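Local coordinates for protein probable acetyltransferase (Agrobacterium tumefaciens, PDB 2GE3) that probably transfers the acetyl group of acetyl coenzyme A, which it binds, to an acceptor substrate, as a member of the GNAT acetyltransferase family, at residues L102-R105 / L106-T110; R132-A135 / L136-I140. One frame throughout, in Å; residues are numbered along the deposited sequence.

Contact 1: residues L102-R105 / L106-T110. With ACO (acetyl coenzyme *a), chain E.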
ATOM      1  N   LEU A 102      -4.781   4.512 -26.699  1.00 27.12           N
ATOM      2  CA  LEU A 102      -4.668   3.117 -26.295  1.00 28.12           C
ATOM      3  C   LEU A 102      -4.754   2.856 -24.739  1.00 27.32           C
ATOM      4  O   LEU A 102      -5.393   1.874 -24.264  1.00 27.35           O
ATOM      5  CB  LEU A 102      -3.374   2.528 -26.863  1.00 27.21           C
ATOM      6  CG  LEU A 102      -3.111   1.069 -26.493  1.00 34.05           C
ATOM      7  CD1 LEU A 102      -4.257   0.141 -27.187  1.00 33.25           C
ATOM      8  CD2 LEU A 102      -1.721   0.716 -26.989  1.00 34.25           C
ATOM      9  N   GLY A 103      -4.180   3.749 -23.956  1.00 26.26           N
ATOM     10  CA  GLY A 103      -4.318   3.651 -22.512  1.00 24.14           C
ATOM     11  C   GLY A 103      -5.755   3.797 -22.092  1.00 25.45           C
ATOM     12  O   GLY A 103      -6.210   3.108 -21.199  1.00 24.38           O
ATOM     13  N   ALA A 104      -6.462   4.734 -22.722  1.00 24.84           N
ATOM     14  CA  ALA A 104      -7.891   4.940 -22.443  1.00 26.58           C
ATOM     15  C   ALA A 104      -8.668   3.701 -22.723  1.00 27.79           C
ATOM     16  O   ALA A 104      -9.453   3.295 -21.885  1.00 29.82           O
ATOM     17  CB  ALA A 104      -8.409   6.137 -23.205  1.00 24.40           C
ATOM     18  N   ARG A 105      -8.351   3.001 -23.834  1.00 27.35           N
ATOM     19  CA  ARG A 105      -9.051   1.761 -24.166  1.00 26.43           C
ATOM     20  C   ARG A 105      -8.738   0.626 -23.234  1.00 26.62           C
ATOM     21  O   ARG A 105      -9.608  -0.104 -22.828  1.00 25.28           O
ATOM     22  CB  ARG A 105      -8.720   1.269 -25.617  1.00 22.71           C
ATOM     23  CG  ARG A 105      -9.110   2.172 -26.803  1.00 24.37           C
ATOM     24  CD  ARG A 105      -9.146   1.239 -27.989  1.00 35.28           C
ATOM     25  NE  ARG A 105      -8.044   1.325 -28.828  1.00 43.20           N
ATOM     26  CZ  ARG A 105      -7.539   0.327 -29.553  1.00 45.26           C
ATOM     27  NH1 ARG A 105      -7.970  -0.929 -29.479  1.00 42.77           N
ATOM     28  NH2 ARG A 105      -6.526   0.629 -30.340  1.00 42.86           N
ATOM     29  N   LEU A 106      -7.468   0.420 -22.953  1.00 28.52           N
ATOM     30  CA  LEU A 106      -7.060  -0.599 -21.958  1.00 29.91           C
ATOM     31  C   LEU A 106      -7.684  -0.354 -20.577  1.00 31.16           C
ATOM     32  O   LEU A 106      -8.158  -1.314 -19.944  1.00 31.11           O
ATOM     33  CB  LEU A 106      -5.550  -0.543 -21.811  1.00 29.27           C
ATOM     34  CG  LEU A 106      -4.476  -1.633 -21.906  1.00 31.70           C
ATOM     35  CD1 LEU A 106      -4.777  -2.895 -22.683  1.00 29.63           C
ATOM     36  CD2 LEU A 106      -3.144  -0.892 -22.420  1.00 30.46           C
HETATM   37  N   MSE A 107      -7.679   0.901 -20.098  1.00 30.25           N
HETATM   38  CA  MSE A 107      -8.329   1.242 -18.841  1.00 35.40           C
HETATM   39  C   MSE A 107      -9.816   0.946 -18.814  1.00 31.74           C
HETATM   40  O   MSE A 107     -10.268   0.345 -17.891  1.00 29.34           O
HETATM   41  CB  MSE A 107      -8.171   2.717 -18.507  1.00 33.23           C
HETATM   42  CG  MSE A 107      -7.990   2.996 -16.983  1.00 44.56           C
HETATM   43 SE   MSE A 107      -6.833   4.682 -16.871  1.00 54.95          SE
HETATM   44  CE  MSE A 107      -5.967   4.129 -18.433  1.00 57.69           C
ATOM     45  N   ARG A 108     -10.577   1.388 -19.837  1.00 31.27           N
ATOM     46  CA  ARG A 108     -11.994   1.061 -19.936  1.00 30.51           C
ATOM     47  C   ARG A 108     -12.354  -0.395 -19.838  1.00 30.85           C
ATOM     48  O   ARG A 108     -13.368  -0.757 -19.201  1.00 29.70           O
ATOM     49  CB  ARG A 108     -12.597   1.677 -21.221  1.00 31.71           C
ATOM     50  CG  ARG A 108     -12.425   3.150 -21.191  1.00 30.31           C
ATOM     51  CD  ARG A 108     -13.442   3.982 -21.833  1.00 32.21           C
ATOM     52  NE  ARG A 108     -12.780   4.957 -22.662  1.00 32.71           N
ATOM     53  CZ  ARG A 108     -12.667   6.260 -22.465  1.00 39.79           C
ATOM     54  NH1 ARG A 108     -13.212   6.954 -21.361  1.00 40.57           N
ATOM     55  NH2 ARG A 108     -12.010   6.889 -23.454  1.00 31.53           N
ATOM     56  N   ARG A 109     -11.606  -1.228 -20.561  1.00 30.21           N
ATOM     57  CA  ARG A 109     -11.821  -2.671 -20.513  1.00 29.60           C
ATOM     58  C   ARG A 109     -11.505  -3.217 -19.130  1.00 30.39           C
ATOM     59  O   ARG A 109     -12.193  -4.128 -18.618  1.00 31.00           O
ATOM     60  CB  ARG A 109     -10.939  -3.399 -21.536  1.00 29.25           C
ATOM     61  CG  ARG A 109     -11.439  -3.212 -23.037  1.00 29.72           C
ATOM     62  CD  ARG A 109     -12.821  -3.982 -23.206  1.00 31.39           C
ATOM     63  NE  ARG A 109     -12.641  -5.448 -23.094  1.00 36.18           N
ATOM     64  CZ  ARG A 109     -12.071  -6.209 -24.047  1.00 41.68           C
ATOM     65  NH1 ARG A 109     -11.565  -5.649 -25.164  1.00 41.93           N
ATOM     66  NH2 ARG A 109     -11.961  -7.522 -23.877  1.00 40.48           N
ATOM     67  N   THR A 110     -10.417  -2.727 -18.552  1.00 29.53           N
ATOM     68  CA  THR A 110      -9.908  -3.252 -17.282  1.00 28.69           C
ATOM     69  C   THR A 110     -10.846  -2.839 -16.132  1.00 28.39           C
ATOM     70  O   THR A 110     -11.124  -3.647 -15.277  1.00 29.07           O
ATOM     71  CB  THR A 110      -8.431  -2.835 -17.036  1.00 29.09           C
ATOM     72  OG1 THR A 110      -7.643  -3.271 -18.156  1.00 29.05           O
ATOM     73  CG2 THR A 110      -7.819  -3.453 -15.673  1.00 26.79           C
TER
HETATM   74  N1A ACO E1301       0.561  16.677 -20.495  1.00 27.30           N
HETATM   75  C2A ACO E1301      -0.762  16.777 -20.364  1.00 26.45           C
HETATM   76  N3A ACO E1301      -1.584  15.940 -21.023  1.00 28.57           N
HETATM   77  C4A ACO E1301      -1.090  14.997 -21.863  1.00 24.63           C
HETATM   78  C5A ACO E1301       0.323  14.824 -22.033  1.00 27.84           C
HETATM   79  C6A ACO E1301       1.173  15.748 -21.290  1.00 28.23           C
HETATM   80  N6A ACO E1301       2.551  15.570 -21.437  1.00 27.35           N
HETATM   81  N7A ACO E1301       0.537  13.828 -22.983  1.00 25.35           N
HETATM   82  C8A ACO E1301      -0.648  13.339 -23.354  1.00 23.91           C
HETATM   83  N9A ACO E1301      -1.602  14.064 -22.711  1.00 27.10           N
HETATM   84  C1B ACO E1301      -3.015  13.808 -22.824  1.00 26.83           C
HETATM   85  C2B ACO E1301      -3.531  13.475 -24.214  1.00 28.46           C
HETATM   86  O2B ACO E1301      -3.943  14.736 -24.787  1.00 29.50           O
HETATM   87  C3B ACO E1301      -4.672  12.553 -23.762  1.00 32.14           C
HETATM   88  O3B ACO E1301      -5.705  13.359 -23.175  1.00 39.90           O
HETATM   89  P3B ACO E1301      -6.974  14.039 -23.965  1.00 43.51           P
HETATM   90  O7A ACO E1301      -6.533  15.138 -24.925  1.00 49.48           O
HETATM   91  O8A ACO E1301      -7.638  14.625 -22.717  1.00 46.38           O
HETATM   92  O9A ACO E1301      -7.528  12.937 -24.806  1.00 45.26           O
HETATM   93  C4B ACO E1301      -4.136  11.756 -22.571  1.00 29.90           C
HETATM   94  O4B ACO E1301      -3.187  12.634 -21.980  1.00 28.96           O
HETATM   95  C5B ACO E1301      -3.391  10.471 -23.030  1.00 29.70           C
HETATM   96  O5B ACO E1301      -4.365   9.507 -23.401  1.00 21.21           O
HETATM   97  P1A ACO E1301      -4.056   8.153 -24.081  1.00 26.44           P
HETATM   98  O1A ACO E1301      -5.277   7.361 -23.804  1.00 29.36           O
HETATM   99  O2A ACO E1301      -3.613   8.660 -25.437  1.00 29.82           O
HETATM  100  O3A ACO E1301      -2.811   7.648 -23.170  1.00 24.09           O
HETATM  101  P2A ACO E1301      -1.698   6.588 -23.459  1.00 25.95           P
HETATM  102  O4A ACO E1301      -1.969   5.559 -24.512  1.00 28.81           O
HETATM  103  O5A ACO E1301      -0.461   7.424 -23.638  1.00 23.99           O
HETATM  104  O6A ACO E1301      -1.652   5.799 -22.015  1.00 24.13           O
HETATM  105  CBP ACO E1301      -0.093   5.934 -20.136  1.00 26.35           C
HETATM  106  CCP ACO E1301      -1.313   6.558 -20.835  1.00 20.44           C
HETATM  107  CDP ACO E1301       0.315   6.906 -18.979  1.00 19.66           C
HETATM  108  CEP ACO E1301      -0.408   4.538 -19.601  1.00 22.53           C
HETATM  109  CAP ACO E1301       1.117   5.671 -21.122  1.00 25.06           C
HETATM  110  OAP ACO E1301       1.438   6.927 -21.667  1.00 23.00           O
HETATM  111  C9P ACO E1301       2.398   5.096 -20.586  1.00 24.39           C
HETATM  112  O9P ACO E1301       2.555   3.876 -20.558  1.00 26.41           O
HETATM  113  N8P ACO E1301       3.367   5.933 -20.165  1.00 22.09           N
HETATM  114  C7P ACO E1301       4.576   5.356 -19.532  1.00 18.57           C
HETATM  115  C6P ACO E1301       4.294   4.517 -18.303  1.00 19.76           C
HETATM  116  C5P ACO E1301       3.351   5.072 -17.263  1.00 19.64           C
HETATM  117  O5P ACO E1301       3.309   6.262 -16.966  1.00 23.36           O
HETATM  118  N4P ACO E1301       2.596   4.168 -16.624  1.00 24.43           N
HETATM  119  C3P ACO E1301       1.437   4.577 -15.856  1.00 29.40           C
HETATM  120  C2P ACO E1301       1.894   5.336 -14.635  1.00 42.06           C
HETATM  121  S1P ACO E1301       2.723   4.237 -13.513  1.00 51.74           S
HETATM  122  C   ACO E1301       1.999   5.286 -12.432  1.00 46.42           C
HETATM  123  O   ACO E1301       1.022   5.878 -12.800  1.00 44.11           O
HETATM  124  CH3 ACO E1301       2.595   5.306 -11.046  1.00 47.99           C

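Contact 2: residues R132-A135 / L136-I140. With ACO (acetyl coenzyme *a), chain E.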
ATOM      1  N   ARG A 132       1.108  13.126 -18.469  1.00 22.77           N
ATOM      2  CA  ARG A 132       0.366  12.323 -19.368  1.00 22.37           C
ATOM      3  C   ARG A 132      -0.551  11.252 -18.650  1.00 23.46           C
ATOM      4  O   ARG A 132      -1.712  11.098 -19.050  1.00 22.41           O
ATOM      5  CB  ARG A 132       1.284  11.683 -20.420  1.00 21.81           C
ATOM      6  CG  ARG A 132       0.570  10.563 -21.134  1.00 24.69           C
ATOM      7  CD  ARG A 132       1.243  10.177 -22.411  1.00 27.45           C
ATOM      8  NE  ARG A 132       2.639  10.446 -22.188  1.00 39.09           N
ATOM      9  CZ  ARG A 132       3.452   9.472 -21.948  1.00 37.79           C
ATOM     10  NH1 ARG A 132       2.871   8.300 -22.014  1.00 49.39           N
ATOM     11  NH2 ARG A 132       4.740   9.624 -21.741  1.00 32.21           N
ATOM     12  N   ALA A 133       0.001  10.532 -17.638  1.00 21.28           N
ATOM     13  CA  ALA A 133      -0.757   9.553 -16.882  1.00 21.89           C
ATOM     14  C   ALA A 133      -1.801  10.299 -16.129  1.00 23.09           C
ATOM     15  O   ALA A 133      -2.936   9.893 -16.198  1.00 25.00           O
ATOM     16  CB  ALA A 133       0.129   8.689 -15.853  1.00 19.87           C
ATOM     17  N   ILE A 134      -1.446  11.378 -15.401  1.00 23.00           N
ATOM     18  CA  ILE A 134      -2.470  12.146 -14.719  1.00 22.85           C
ATOM     19  C   ILE A 134      -3.680  12.575 -15.616  1.00 23.41           C
ATOM     20  O   ILE A 134      -4.829  12.363 -15.222  1.00 24.43           O
ATOM     21  CB  ILE A 134      -1.864  13.345 -13.960  1.00 22.95           C
ATOM     22  CG1 ILE A 134      -0.977  12.851 -12.799  1.00 19.43           C
ATOM     23  CG2 ILE A 134      -2.967  14.256 -13.388  1.00 21.13           C
ATOM     24  CD1 ILE A 134       0.059  13.892 -12.509  1.00 18.10           C
ATOM     25  N   ALA A 135      -3.413  13.210 -16.769  1.00 22.80           N
ATOM     26  CA  ALA A 135      -4.456  13.637 -17.706  1.00 22.84           C
ATOM     27  C   ALA A 135      -5.306  12.501 -18.165  1.00 23.14           C
ATOM     28  O   ALA A 135      -6.522  12.681 -18.337  1.00 23.81           O
ATOM     29  CB  ALA A 135      -3.847  14.322 -18.962  1.00 23.47           C
ATOM     30  N   LEU A 136      -4.695  11.341 -18.410  1.00 22.90           N
ATOM     31  CA  LEU A 136      -5.500  10.157 -18.773  1.00 23.28           C
ATOM     32  C   LEU A 136      -6.351   9.698 -17.588  1.00 23.73           C
ATOM     33  O   LEU A 136      -7.540   9.409 -17.749  1.00 24.27           O
ATOM     34  CB  LEU A 136      -4.637   8.975 -19.278  1.00 23.68           C
ATOM     35  CG  LEU A 136      -5.444   7.658 -19.475  1.00 23.56           C
ATOM     36  CD1 LEU A 136      -6.473   7.874 -20.546  1.00 24.88           C
ATOM     37  CD2 LEU A 136      -4.657   6.376 -19.768  1.00 21.60           C
ATOM     38  N   TYR A 137      -5.776   9.621 -16.402  1.00 23.28           N
ATOM     39  CA  TYR A 137      -6.605   9.238 -15.243  1.00 23.49           C
ATOM     40  C   TYR A 137      -7.759  10.204 -14.977  1.00 23.25           C
ATOM     41  O   TYR A 137      -8.844   9.781 -14.698  1.00 19.78           O
ATOM     42  CB  TYR A 137      -5.754   9.103 -13.978  1.00 22.91           C
ATOM     43  CG  TYR A 137      -4.678   8.098 -14.111  1.00 23.85           C
ATOM     44  CD1 TYR A 137      -4.869   6.944 -14.891  1.00 27.08           C
ATOM     45  CD2 TYR A 137      -3.415   8.287 -13.488  1.00 26.08           C
ATOM     46  CE1 TYR A 137      -3.799   5.993 -15.110  1.00 26.26           C
ATOM     47  CE2 TYR A 137      -2.378   7.315 -13.605  1.00 24.26           C
ATOM     48  CZ  TYR A 137      -2.574   6.180 -14.416  1.00 28.90           C
ATOM     49  OH  TYR A 137      -1.559   5.246 -14.537  1.00 29.17           O
ATOM     50  N   GLU A 138      -7.504  11.517 -15.060  1.00 24.49           N
ATOM     51  CA  GLU A 138      -8.620  12.495 -14.970  1.00 27.63           C
ATOM     52  C   GLU A 138      -9.728  12.246 -16.021  1.00 27.72           C
ATOM     53  O   GLU A 138     -10.878  12.211 -15.682  1.00 26.63           O
ATOM     54  CB  GLU A 138      -8.103  13.953 -15.069  1.00 26.04           C
ATOM     55  CG  GLU A 138      -7.254  14.242 -13.790  1.00 27.60           C
ATOM     56  CD  GLU A 138      -6.530  15.588 -13.823  1.00 29.83           C
ATOM     57  OE1 GLU A 138      -6.426  16.181 -14.913  1.00 36.89           O
ATOM     58  OE2 GLU A 138      -6.008  16.037 -12.778  1.00 35.04           O
ATOM     59  N   LYS A 139      -9.334  12.033 -17.283  1.00 28.91           N
ATOM     60  CA  LYS A 139     -10.247  11.848 -18.368  1.00 29.01           C
ATOM     61  C   LYS A 139     -11.099  10.629 -18.076  1.00 29.48           C
ATOM     62  O   LYS A 139     -12.281  10.662 -18.264  1.00 29.56           O
ATOM     63  CB  LYS A 139      -9.458  11.629 -19.655  1.00 29.71           C
ATOM     64  CG  LYS A 139     -10.289  11.418 -20.822  1.00 31.92           C
ATOM     65  CD  LYS A 139      -9.653  10.530 -21.846  1.00 41.36           C
ATOM     66  CE  LYS A 139      -8.227  10.975 -22.229  1.00 47.61           C
ATOM     67  NZ  LYS A 139      -7.793  10.138 -23.447  1.00 55.76           N
ATOM     68  N   ILE A 140     -10.485   9.524 -17.642  1.00 29.19           N
ATOM     69  CA  ILE A 140     -11.248   8.301 -17.380  1.00 27.63           C
ATOM     70  C   ILE A 140     -12.236   8.489 -16.206  1.00 27.33           C
ATOM     71  O   ILE A 140     -13.180   7.774 -16.150  1.00 25.20           O
ATOM     72  CB  ILE A 140     -10.288   7.133 -17.052  1.00 28.55           C
ATOM     73  CG1 ILE A 140      -9.411   6.789 -18.278  1.00 27.12           C
ATOM     74  CG2 ILE A 140     -11.058   5.893 -16.575  1.00 30.02           C
ATOM     75  CD1 ILE A 140     -10.099   6.450 -19.563  1.00 24.36           C
TER
HETATM   76  N1A ACO E1301       0.561  16.677 -20.495  1.00 27.30           N
HETATM   77  C2A ACO E1301      -0.762  16.777 -20.364  1.00 26.45           C
HETATM   78  N3A ACO E1301      -1.584  15.940 -21.023  1.00 28.57           N
HETATM   79  C4A ACO E1301      -1.090  14.997 -21.863  1.00 24.63           C
HETATM   80  C5A ACO E1301       0.323  14.824 -22.033  1.00 27.84           C
HETATM   81  C6A ACO E1301       1.173  15.748 -21.290  1.00 28.23           C
HETATM   82  N6A ACO E1301       2.551  15.570 -21.437  1.00 27.35           N
HETATM   83  N7A ACO E1301       0.537  13.828 -22.983  1.00 25.35           N
HETATM   84  C8A ACO E1301      -0.648  13.339 -23.354  1.00 23.91           C
HETATM   85  N9A ACO E1301      -1.602  14.064 -22.711  1.00 27.10           N
HETATM   86  C1B ACO E1301      -3.015  13.808 -22.824  1.00 26.83           C
HETATM   87  C2B ACO E1301      -3.531  13.475 -24.214  1.00 28.46           C
HETATM   88  O2B ACO E1301      -3.943  14.736 -24.787  1.00 29.50           O
HETATM   89  C3B ACO E1301      -4.672  12.553 -23.762  1.00 32.14           C
HETATM   90  O3B ACO E1301      -5.705  13.359 -23.175  1.00 39.90           O
HETATM   91  P3B ACO E1301      -6.974  14.039 -23.965  1.00 43.51           P
HETATM   92  O7A ACO E1301      -6.533  15.138 -24.925  1.00 49.48           O
HETATM   93  O8A ACO E1301      -7.638  14.625 -22.717  1.00 46.38           O
HETATM   94  O9A ACO E1301      -7.528  12.937 -24.806  1.00 45.26           O
HETATM   95  C4B ACO E1301      -4.136  11.756 -22.571  1.00 29.90           C
HETATM   96  O4B ACO E1301      -3.187  12.634 -21.980  1.00 28.96           O
HETATM   97  C5B ACO E1301      -3.391  10.471 -23.030  1.00 29.70           C
HETATM   98  O5B ACO E1301      -4.365   9.507 -23.401  1.00 21.21           O
HETATM   99  P1A ACO E1301      -4.056   8.153 -24.081  1.00 26.44           P
HETATM  100  O1A ACO E1301      -5.277   7.361 -23.804  1.00 29.36           O
HETATM  101  O2A ACO E1301      -3.613   8.660 -25.437  1.00 29.82           O
HETATM  102  O3A ACO E1301      -2.811   7.648 -23.170  1.00 24.09           O
HETATM  103  P2A ACO E1301      -1.698   6.588 -23.459  1.00 25.95           P
HETATM  104  O4A ACO E1301      -1.969   5.559 -24.512  1.00 28.81           O
HETATM  105  O5A ACO E1301      -0.461   7.424 -23.638  1.00 23.99           O
HETATM  106  O6A ACO E1301      -1.652   5.799 -22.015  1.00 24.13           O
HETATM  107  CBP ACO E1301      -0.093   5.934 -20.136  1.00 26.35           C
HETATM  108  CCP ACO E1301      -1.313   6.558 -20.835  1.00 20.44           C
HETATM  109  CDP ACO E1301       0.315   6.906 -18.979  1.00 19.66           C
HETATM  110  CEP ACO E1301      -0.408   4.538 -19.601  1.00 22.53           C
HETATM  111  CAP ACO E1301       1.117   5.671 -21.122  1.00 25.06           C
HETATM  112  OAP ACO E1301       1.438   6.927 -21.667  1.00 23.00           O
HETATM  113  C9P ACO E1301       2.398   5.096 -20.586  1.00 24.39           C
HETATM  114  O9P ACO E1301       2.555   3.876 -20.558  1.00 26.41           O
HETATM  115  N8P ACO E1301       3.367   5.933 -20.165  1.00 22.09           N
HETATM  116  C7P ACO E1301       4.576   5.356 -19.532  1.00 18.57           C
HETATM  117  C6P ACO E1301       4.294   4.517 -18.303  1.00 19.76           C
HETATM  118  C5P ACO E1301       3.351   5.072 -17.263  1.00 19.64           C
HETATM  119  O5P ACO E1301       3.309   6.262 -16.966  1.00 23.36           O
HETATM  120  N4P ACO E1301       2.596   4.168 -16.624  1.00 24.43           N
HETATM  121  C3P ACO E1301       1.437   4.577 -15.856  1.00 29.40           C
HETATM  122  C2P ACO E1301       1.894   5.336 -14.635  1.00 42.06           C
HETATM  123  S1P ACO E1301       2.723   4.237 -13.513  1.00 51.74           S
HETATM  124  C   ACO E1301       1.999   5.286 -12.432  1.00 46.42           C
HETATM  125  O   ACO E1301       1.022   5.878 -12.800  1.00 44.11           O
HETATM  126  CH3 ACO E1301       2.595   5.306 -11.046  1.00 47.99           C

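Contact 1: residues L102-R105 / L106-T110
Leu106, whose N-H bonds straight back to Leu102 O one turn earlier, offers in its own carbonyl oxygen an atom gripped twice. Thr110 OG1 bonds to Leu106 O at 2.7 Å while Thr110 N takes the same oxygen at 3.0 Å, and the two donors come from opposite faces of the carbonyl plane. Thr110 has its hydroxyl beside the backbone N (chi1 -56°), which turns OG1 back along the helix toward that oxygen. Further i to i+4 bonds run from Met107 N to Gly103 O, from Arg108 N to Ala104 O and from Arg109 N to Arg105 O. On the outer side, Arg108 lays its aliphatic chain along Ala104, with CG 3.1 Å from Ala104 O, then bends at chi2 and chi3 to bring NH2 to 3.7 Å from Ala104 CB. Leu102 CD1 sits 3.9 Å above one face of the Arg105 guanidinium, offset toward its rim. Leu102 and Leu106 both reach Ala63 of strand 60-65, and selenomethionine Met107 leans on helix 131-140.

At the helix start two backbone N-H groups, of Gly103 and Ala104, point to the coenzyme pyrophosphate. Gly103 N donates to ACO O4A at 2.9 Å, and Ala104 N to ACO O1A at 3.1 Å with a more bent N-H angle of 144°. Gly103, lacking a side chain, lets ACO O6A come to 3.5 Å from its CA. With Gly101 N and Asn99 N also bonded to the coenzyme, and the helix dipole probably favouring the negative charge, this is the pyrophosphate-binding loop and helix start of the GNAT fold, with its R/Q-x-x-G-x-G/A signature.

Contact 2: residues R132-A135 / L136-I140
Ala133 O lies over one face of the Tyr137 ring, 3.2 Å above its plane and offset toward the rim, while ACO O of the acetyl group lies in the ring plane at the edge. Tyr137 OH donates to that ACO O at 3.2 Å. At the Arg132 guanidinium, ACO OAP stands at the edge near the plane, but the link modelled from NH1 is too long for a covalent bond, too short for a plain contact, and doubtful. These groups belong to helix 131-140, which in this GNAT fold flanks bound acetyl coenzyme A along much of its length.

Several of its side chains meet successive points of the coenzyme. Arg132 CB comes to 3.4 Å from ACO N7A of the adenine. Leu136 forks against the middle: CD1 is 3.5 Å from ACO O1A, and CD2 packs on the start of the pantetheine arm. Lys139 has CG anti to its backbone N (chi1 180°) and bends twice further out, which brings NZ to ACO O9A of the 3'-phosphate at 3.1 Å; a second bond to ACO O5B is weak. Away from the coenzyme, Ile134 and Glu138 run side by side, and Glu138 OE2 is hydrogen-bonded to His144.

Ala133 serves Tyr137 in two more ways: its O accepts Tyr137 N-H nearly straight, at 170°, and its methyl CB rests 3.6 Å from ring atom CE2.

Each contact is about two and a half turns of helix, on two helices that pack against each other; the contacts' centres lie about 11 Å apart, and both line the coenzyme site. Contact 1 is the more buried: its leucines pack on strands 60-65 and 68-77, with arginines on the outside. Contact 2 is partly buried, against strands 121-127 and 158-167. Their chemistry differs accordingly. Residues 102-105 hold the pyrophosphate with backbone N-H groups at a helix start, whereas residues 132-140 use side chains to reach the acetyl group, the adenine and the 3'-phosphate. Met107 joins them, its SE 3.6 Å from Tyr137 CD1 and similarly close to Ile140; the still shorter approach of its methyl to Leu136 is doubtful.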